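Local coordinates for protein diacylglycerol kinase (PDB 3S40) that is a diacylglycerol kinase, probably phosphorylating diacylglycerol or a related lipid with a nucleoside triphosphate as donor, at residues 68-73 against 93-98; 180-185 against 265-270. One frame throughout, in Å; residues are numbered along the deposited sequence.

Interaction 1. Residues 68-73 against 93-98; sequences IVFGGD and AIIPGG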
ATOM      1  N   ILE A  68       3.894  15.072   2.628  1.00 18.78           N
ATOM      2  CA  ILE A  68       3.945  14.637   1.238  1.00 12.93           C
ATOM      3  C   ILE A  68       5.208  13.836   1.043  1.00 20.43           C
ATOM      4  O   ILE A  68       6.276  14.243   1.500  1.00 16.54           O
ATOM      5  CB  ILE A  68       3.969  15.836   0.282  1.00 16.64           C
ATOM      6  CG1 ILE A  68       2.808  16.777   0.612  1.00 20.90           C
ATOM      7  CG2 ILE A  68       3.961  15.367  -1.188  1.00 18.48           C
ATOM      8  CD1 ILE A  68       2.820  18.063  -0.197  1.00 19.84           C
ATOM      9  N   VAL A  69       5.108  12.683   0.398  1.00 18.57           N
ATOM     10  CA  VAL A  69       6.324  11.911   0.107  1.00 15.66           C
ATOM     11  C   VAL A  69       6.564  11.796  -1.395  1.00 23.03           C
ATOM     12  O   VAL A  69       5.704  11.321  -2.124  1.00 25.06           O
ATOM     13  CB  VAL A  69       6.276  10.523   0.784  1.00 20.68           C
ATOM     14  CG1 VAL A  69       4.980   9.814   0.448  1.00 21.45           C
ATOM     15  CG2 VAL A  69       7.497   9.695   0.404  1.00 29.69           C
ATOM     16  N   PHE A  70       7.716  12.284  -1.864  1.00 22.93           N
ATOM     17  CA  PHE A  70       8.137  12.057  -3.237  1.00 23.41           C
ATOM     18  C   PHE A  70       9.092  10.885  -3.279  1.00 23.75           C
ATOM     19  O   PHE A  70      10.224  10.992  -2.823  1.00 32.93           O
ATOM     20  CB  PHE A  70       8.826  13.286  -3.829  1.00 21.45           C
ATOM     21  CG  PHE A  70       9.387  13.050  -5.222  1.00 28.65           C
ATOM     22  CD1 PHE A  70       8.633  12.409  -6.191  1.00 27.48           C
ATOM     23  CD2 PHE A  70      10.657  13.498  -5.565  1.00 27.94           C
ATOM     24  CE1 PHE A  70       9.138  12.193  -7.482  1.00 28.56           C
ATOM     25  CE2 PHE A  70      11.169  13.295  -6.856  1.00 30.42           C
ATOM     26  CZ  PHE A  70      10.414  12.639  -7.810  1.00 27.07           C
ATOM     27  N   GLY A  71       8.640   9.758  -3.815  1.00 24.98           N
ATOM     28  CA  GLY A  71       9.498   8.587  -3.892  1.00 21.87           C
ATOM     29  C   GLY A  71       8.772   7.309  -4.260  1.00 29.62           C
ATOM     30  O   GLY A  71       7.548   7.293  -4.415  1.00 30.09           O
ATOM     31  N   GLY A  72       9.533   6.226  -4.387  1.00 29.97           N
ATOM     32  CA  GLY A  72       8.955   4.929  -4.706  1.00 34.33           C
ATOM     33  C   GLY A  72       8.268   4.214  -3.552  1.00 35.99           C
ATOM     34  O   GLY A  72       8.042   4.778  -2.470  1.00 28.05           O
ATOM     35  N   ASP A  73       7.930   2.952  -3.792  1.00 31.55           N
ATOM     36  CA  ASP A  73       7.210   2.135  -2.819  1.00 34.35           C
ATOM     37  C   ASP A  73       7.987   1.955  -1.518  1.00 23.71           C
ATOM     38  O   ASP A  73       7.406   1.933  -0.443  1.00 27.44           O
ATOM     39  CB  ASP A  73       6.844   0.776  -3.434  1.00 44.89           C
ATOM     40  CG  ASP A  73       6.035   0.916  -4.726  1.00 57.08           C
ATOM     41  OD1 ASP A  73       6.628   1.273  -5.778  1.00 67.49           O
ATOM     42  OD2 ASP A  73       4.811   0.673  -4.687  1.00 51.31           O
ATOM     43  N   ALA A  93       0.246  12.244   1.602  1.00 15.45           N
ATOM     44  CA  ALA A  93       0.101  12.332   0.150  1.00 17.72           C
ATOM     45  C   ALA A  93       1.339  11.741  -0.504  1.00 20.90           C
ATOM     46  O   ALA A  93       2.414  11.728   0.094  1.00 20.44           O
ATOM     47  CB  ALA A  93      -0.120  13.762  -0.296  1.00 19.63           C
ATOM     48  N   ILE A  94       1.179  11.226  -1.717  1.00 22.09           N
ATOM     49  CA  ILE A  94       2.273  10.557  -2.421  1.00 17.73           C
ATOM     50  C   ILE A  94       2.469  11.203  -3.768  1.00 24.02           C
ATOM     51  O   ILE A  94       1.512  11.422  -4.490  1.00 25.90           O
ATOM     52  CB  ILE A  94       1.939   9.054  -2.676  1.00 27.78           C
ATOM     53  CG1 ILE A  94       1.695   8.322  -1.352  1.00 20.96           C
ATOM     54  CG2 ILE A  94       3.049   8.377  -3.490  1.00 18.34           C
ATOM     55  CD1 ILE A  94       1.155   6.914  -1.550  1.00 29.30           C
ATOM     56  N   ILE A  95       3.711  11.528  -4.097  1.00 20.35           N
ATOM     57  CA  ILE A  95       4.049  11.839  -5.465  1.00 18.58           C
ATOM     58  C   ILE A  95       4.895  10.684  -5.902  1.00 22.27           C
ATOM     59  O   ILE A  95       5.933  10.419  -5.315  1.00 24.51           O
ATOM     60  CB  ILE A  95       4.820  13.141  -5.605  1.00 24.04           C
ATOM     61  CG1 ILE A  95       3.996  14.291  -5.034  1.00 17.89           C
ATOM     62  CG2 ILE A  95       5.134  13.392  -7.087  1.00 19.20           C
ATOM     63  CD1 ILE A  95       4.796  15.572  -4.850  1.00 19.25           C
ATOM     64  N   PRO A  96       4.435   9.969  -6.932  1.00 24.49           N
ATOM     65  CA  PRO A  96       5.021   8.692  -7.353  1.00 29.49           C
ATOM     66  C   PRO A  96       6.426   8.891  -7.921  1.00 29.73           C
ATOM     67  O   PRO A  96       6.576   9.589  -8.897  1.00 34.41           O
ATOM     68  CB  PRO A  96       4.048   8.195  -8.430  1.00 33.58           C
ATOM     69  CG  PRO A  96       3.417   9.438  -8.966  1.00 32.50           C
ATOM     70  CD  PRO A  96       3.347  10.415  -7.808  1.00 18.84           C
ATOM     71  N   GLY A  97       7.436   8.287  -7.306  1.00 29.12           N
ATOM     72  CA  GLY A  97       8.801   8.480  -7.752  1.00 34.97           C
ATOM     73  C   GLY A  97       9.536   7.177  -7.974  1.00 39.12           C
ATOM     74  O   GLY A  97      10.762   7.163  -8.087  1.00 39.14           O
ATOM     75  N   GLY A  98       8.786   6.080  -8.039  1.00 32.64           N
ATOM     76  CA  GLY A  98       9.362   4.768  -8.276  1.00 27.18           C
ATOM     77  C   GLY A  98       8.869   4.245  -9.610  1.00 36.07           C
ATOM     78  O   GLY A  98       8.421   5.023 -10.452  1.00 33.17           O
TER
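Val69 O receives the backbone N-H of Ile95 over 2.8 Å, almost straight at 171°, while the CA-H of Ile94 approaches the same oxygen. The acceptor Ile95 O is likewise shared: Gly71 N binds it at 3.2 Å, the CA-H of Phe70 comes near, and Phe70 CD1 lies 3.5 Å away, with the oxygen at the ring's edge. Val69 N donates to Ala93 O, completing a parallel ladder that ends in a weak bond from Gly97 N to Gly71 O. Strands 66-71 and 91-96 are thus neighbours in a parallel sheet, joined through helix 73-83 as a beta-alpha-beta unit of the kinase catalytic domain. On the face carrying Ile68, Phe70, Ala93 and Ile95, Ile68 CG2 meets Ile95 CD1 at 3.8 Å, the two side chains crossing obliquely. Phe70 CG is anti to the backbone N (chi1 175°), and its CD1 reaches Ile95 CG2 at 3.7 Å; helices 24-38 and 113-120 cover this face. The other face pairs Val69 CG1 with Ile94 CG1 at 4.0 Å. At the end of the ladder the absence of side chains lets the backbones converge: Gly71 CA and Gly97 CA are 3.9 Å apart, and Gly72 CA and Gly98 CA 3.6 Å. Gly72 is the N-cap of helix 73-83 and belongs, with Gly71 and Asp73, to the GGDG signature that binds nucleotide in related kinases. Asp73 OD1 and OD2 accept the backbone N-H groups of Asn101 and of Asp102, at the start of helix 102-106, and Asn101 OD1 accepts that of Gly98.

Interaction 2. Residues 180-185 against 265-270; sequences TFPVKI and ETEEEK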
ATOM      1  N   THR A 180       3.623 -26.905  -3.349  1.00 81.50           N
ATOM      2  CA  THR A 180       2.396 -26.694  -2.587  1.00 70.52           C
ATOM      3  C   THR A 180       2.641 -26.908  -1.100  1.00 65.62           C
ATOM      4  O   THR A 180       3.532 -27.661  -0.714  1.00 65.57           O
ATOM      5  CB  THR A 180       1.258 -27.626  -3.051  1.00 75.76           C
ATOM      6  OG1 THR A 180       1.352 -28.880  -2.368  1.00 80.77           O
ATOM      7  CG2 THR A 180       1.335 -27.863  -4.552  1.00 79.88           C
ATOM      8  N   PHE A 181       1.852 -26.230  -0.271  1.00 62.66           N
ATOM      9  CA  PHE A 181       1.969 -26.347   1.180  1.00 56.64           C
ATOM     10  C   PHE A 181       0.596 -26.230   1.828  1.00 61.45           C
ATOM     11  O   PHE A 181      -0.262 -25.494   1.336  1.00 63.28           O
ATOM     12  CB  PHE A 181       2.900 -25.269   1.735  1.00 48.26           C
ATOM     13  CG  PHE A 181       2.427 -23.874   1.461  1.00 52.96           C
ATOM     14  CD1 PHE A 181       1.482 -23.276   2.282  1.00 57.86           C
ATOM     15  CD2 PHE A 181       2.915 -23.164   0.374  1.00 57.35           C
ATOM     16  CE1 PHE A 181       1.035 -21.986   2.026  1.00 55.34           C
ATOM     17  CE2 PHE A 181       2.474 -21.873   0.111  1.00 62.52           C
ATOM     18  CZ  PHE A 181       1.531 -21.283   0.937  1.00 55.55           C
ATOM     19  N   PRO A 182       0.384 -26.955   2.935  1.00 64.44           N
ATOM     20  CA  PRO A 182      -0.894 -26.937   3.646  1.00 61.91           C
ATOM     21  C   PRO A 182      -1.066 -25.674   4.486  1.00 57.20           C
ATOM     22  O   PRO A 182      -0.106 -25.146   5.053  1.00 60.02           O
ATOM     23  CB  PRO A 182      -0.798 -28.162   4.556  1.00 67.69           C
ATOM     24  CG  PRO A 182       0.653 -28.290   4.836  1.00 70.15           C
ATOM     25  CD  PRO A 182       1.362 -27.849   3.582  1.00 73.07           C
ATOM     26  N   VAL A 183      -2.306 -25.207   4.565  1.00 49.97           N
ATOM     27  CA  VAL A 183      -2.620 -23.983   5.266  1.00 53.32           C
ATOM     28  C   VAL A 183      -3.960 -24.152   5.955  1.00 52.29           C
ATOM     29  O   VAL A 183      -4.836 -24.893   5.492  1.00 49.81           O
ATOM     30  CB  VAL A 183      -2.680 -22.765   4.298  1.00 44.77           C
ATOM     31  CG1 VAL A 183      -3.983 -22.781   3.481  1.00 34.96           C
ATOM     32  CG2 VAL A 183      -2.556 -21.456   5.064  1.00 38.52           C
ATOM     33  N   LYS A 184      -4.096 -23.468   7.080  1.00 46.18           N
ATOM     34  CA  LYS A 184      -5.333 -23.445   7.833  1.00 51.72           C
ATOM     35  C   LYS A 184      -5.636 -21.974   8.077  1.00 44.74           C
ATOM     36  O   LYS A 184      -4.786 -21.241   8.598  1.00 47.11           O
ATOM     37  CB  LYS A 184      -5.136 -24.172   9.160  1.00 60.77           C
ATOM     38  CG  LYS A 184      -6.402 -24.705   9.792  1.00 64.75           C
ATOM     39  CD  LYS A 184      -6.078 -25.668  10.932  1.00 74.97           C
ATOM     40  CE  LYS A 184      -4.843 -26.525  10.629  1.00 80.44           C
ATOM     41  NZ  LYS A 184      -4.931 -27.275   9.343  1.00 82.67           N
ATOM     42  N   ILE A 185      -6.826 -21.529   7.684  1.00 39.54           N
ATOM     43  CA  ILE A 185      -7.176 -20.117   7.843  1.00 48.02           C
ATOM     44  C   ILE A 185      -8.461 -19.972   8.627  1.00 43.27           C
ATOM     45  O   ILE A 185      -9.485 -20.533   8.246  1.00 44.19           O
ATOM     46  CB  ILE A 185      -7.338 -19.390   6.476  1.00 46.69           C
ATOM     47  CG1 ILE A 185      -6.063 -19.526   5.628  1.00 50.12           C
ATOM     48  CG2 ILE A 185      -7.682 -17.920   6.684  1.00 41.51           C
ATOM     49  CD1 ILE A 185      -6.173 -18.955   4.217  1.00 44.96           C
ATOM     50  N   GLU A 265      -2.390 -20.273   9.669  1.00 54.15           N
ATOM     51  CA  GLU A 265      -1.492 -21.248  10.253  1.00 57.53           C
ATOM     52  C   GLU A 265      -1.021 -22.209   9.171  1.00 55.34           C
ATOM     53  O   GLU A 265      -1.795 -22.599   8.294  1.00 53.09           O
ATOM     54  CB  GLU A 265      -2.208 -21.998  11.377  1.00 65.20           C
ATOM     55  CG  GLU A 265      -1.508 -23.256  11.855  1.00 84.46           C
ATOM     56  CD  GLU A 265      -2.389 -24.105  12.762  1.00 95.58           C
ATOM     57  OE1 GLU A 265      -3.157 -23.519  13.557  1.00 98.46           O
ATOM     58  OE2 GLU A 265      -2.320 -25.354  12.673  1.00 94.24           O
ATOM     59  N   THR A 266       0.253 -22.578   9.233  1.00 56.59           N
ATOM     60  CA  THR A 266       0.840 -23.521   8.290  1.00 64.80           C
ATOM     61  C   THR A 266       1.398 -24.746   9.006  1.00 73.22           C
ATOM     62  O   THR A 266       1.516 -24.764  10.233  1.00 67.21           O
ATOM     63  CB  THR A 266       1.997 -22.878   7.528  1.00 59.67           C
ATOM     64  OG1 THR A 266       2.915 -22.318   8.473  1.00 54.98           O
ATOM     65  CG2 THR A 266       1.489 -21.782   6.607  1.00 60.49           C
ATOM     66  N   GLU A 267       1.753 -25.760   8.220  1.00 80.08           N
ATOM     67  CA  GLU A 267       2.376 -26.977   8.729  1.00 80.26           C
ATOM     68  C   GLU A 267       3.734 -26.668   9.349  1.00 74.02           C
ATOM     69  O   GLU A 267       3.992 -26.987  10.509  1.00 72.14           O
ATOM     70  CB  GLU A 267       2.558 -27.981   7.592  1.00 92.42           C
ATOM     71  CG  GLU A 267       2.638 -29.428   8.042  1.00102.59           C
ATOM     72  CD  GLU A 267       1.298 -29.964   8.523  1.00107.92           C
ATOM     73  OE1 GLU A 267       0.267 -29.294   8.293  1.00110.83           O
ATOM     74  OE2 GLU A 267       1.276 -31.056   9.130  1.00105.65           O
ATOM     75  N   GLU A 268       4.605 -26.060   8.553  1.00 74.05           N
ATOM     76  CA  GLU A 268       5.891 -25.584   9.032  1.00 74.09           C
ATOM     77  C   GLU A 268       5.944 -24.078   8.883  1.00 64.65           C
ATOM     78  O   GLU A 268       5.404 -23.530   7.927  1.00 59.71           O
ATOM     79  CB  GLU A 268       7.025 -26.188   8.211  1.00 87.98           C
ATOM     80  CG  GLU A 268       7.244 -27.669   8.412  1.00 99.59           C
ATOM     81  CD  GLU A 268       8.448 -28.161   7.638  1.00110.91           C
ATOM     82  OE1 GLU A 268       9.302 -28.854   8.232  1.00113.79           O
ATOM     83  OE2 GLU A 268       8.541 -27.846   6.432  1.00116.05           O
ATOM     84  N   GLU A 269       6.600 -23.408   9.821  1.00 57.63           N
ATOM     85  CA  GLU A 269       6.832 -21.980   9.688  1.00 57.13           C
ATOM     86  C   GLU A 269       7.223 -21.625   8.253  1.00 61.74           C
ATOM     87  O   GLU A 269       8.078 -22.280   7.653  1.00 66.76           O
ATOM     88  CB  GLU A 269       7.934 -21.538  10.647  1.00 49.41           C
ATOM     89  CG  GLU A 269       8.441 -20.141  10.404  1.00 53.68           C
ATOM     90  CD  GLU A 269       9.210 -19.598  11.594  1.00 70.43           C
ATOM     91  OE1 GLU A 269       8.972 -20.071  12.731  1.00 66.97           O
ATOM     92  OE2 GLU A 269      10.054 -18.698  11.393  1.00 80.49           O
ATOM     93  N   LYS A 270       6.567 -20.606   7.701  1.00 54.27           N
ATOM     94  CA  LYS A 270       6.947 -20.038   6.405  1.00 50.92           C
ATOM     95  C   LYS A 270       7.222 -18.538   6.556  1.00 45.45           C
ATOM     96  O   LYS A 270       6.758 -17.899   7.503  1.00 44.83           O
ATOM     97  CB  LYS A 270       5.858 -20.275   5.352  1.00 52.60           C
ATOM     98  CG  LYS A 270       5.520 -21.747   5.117  1.00 62.50           C
ATOM     99  CD  LYS A 270       4.508 -21.931   3.989  1.00 67.80           C
ATOM    100  CE  LYS A 270       5.132 -21.667   2.623  1.00 66.20           C
ATOM    101  NZ  LYS A 270       5.994 -22.795   2.164  1.00 61.92           N
TER
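Lys184 and Glu265 join the two segments with a reciprocal pair of backbone bonds, Lys184 N to Glu265 O at 2.7 Å and Glu265 N to Lys184 O at 2.8 Å, which makes them an antiparallel hydrogen-bonded pair. Their side chains lie alongside each other and point the same way; the closest approach of the two is Lys184 CE to Glu265 OE2, 3.5 Å. Lys184 NZ stays 4.6 Å from Glu265 OE2, short of a salt bridge, and pairs instead with Glu193 on the adjacent strand 190-196. Further along, the ring of Pro182 and the side chain of Glu267 cross at about a right angle, with Pro182 CG 3.4 Å from Glu267 CB. Lys270 closes the far end. Its CE sits over one face of the Phe181 ring, 3.6 Å from the centroid and 15° off the normal, a CH-pi contact; NZ makes an off-centre cation-pi contact with the same ring, 34° off the normal. The chain leading to Lys270 is held by Thr266 OG1, which donates to Glu268 O at 2.8 Å from above the carbonyl plane and also bonds Thr282 OG1; that same Thr282 hydroxyl accepts the Lys270 backbone N-H, consistent with its setting the position of Lys270. Strands 181-187 and 261-266 are thereby neighbours in one antiparallel sheet, and residues 267-270 carry the chain over to strand 271-274 of the other, as befits the beta-sandwich-like C-terminal domain of the YegS family.

Overall arrangement
The two contacts sit on opposite sides of the chain's centre, their own centres 35 Å apart, and they do not touch. Interaction 1 belongs to the parallel alpha/beta catalytic domain, where its glycine-rich ends probably form part of the nucleotide site, as in related kinases. Interaction 2 lies in the antiparallel C-terminal domain and, with its nearest atoms about 21 Å from interaction 1, takes no direct part in that glycine-rich end. Its centre is about 25 Å from the centre of the chain, that of interaction 1 about 12 Å. The chain completes the first contact before it enters the second. One is buried and largely apolar beside its backbone bonds; the other is partly buried, with several charged side chains.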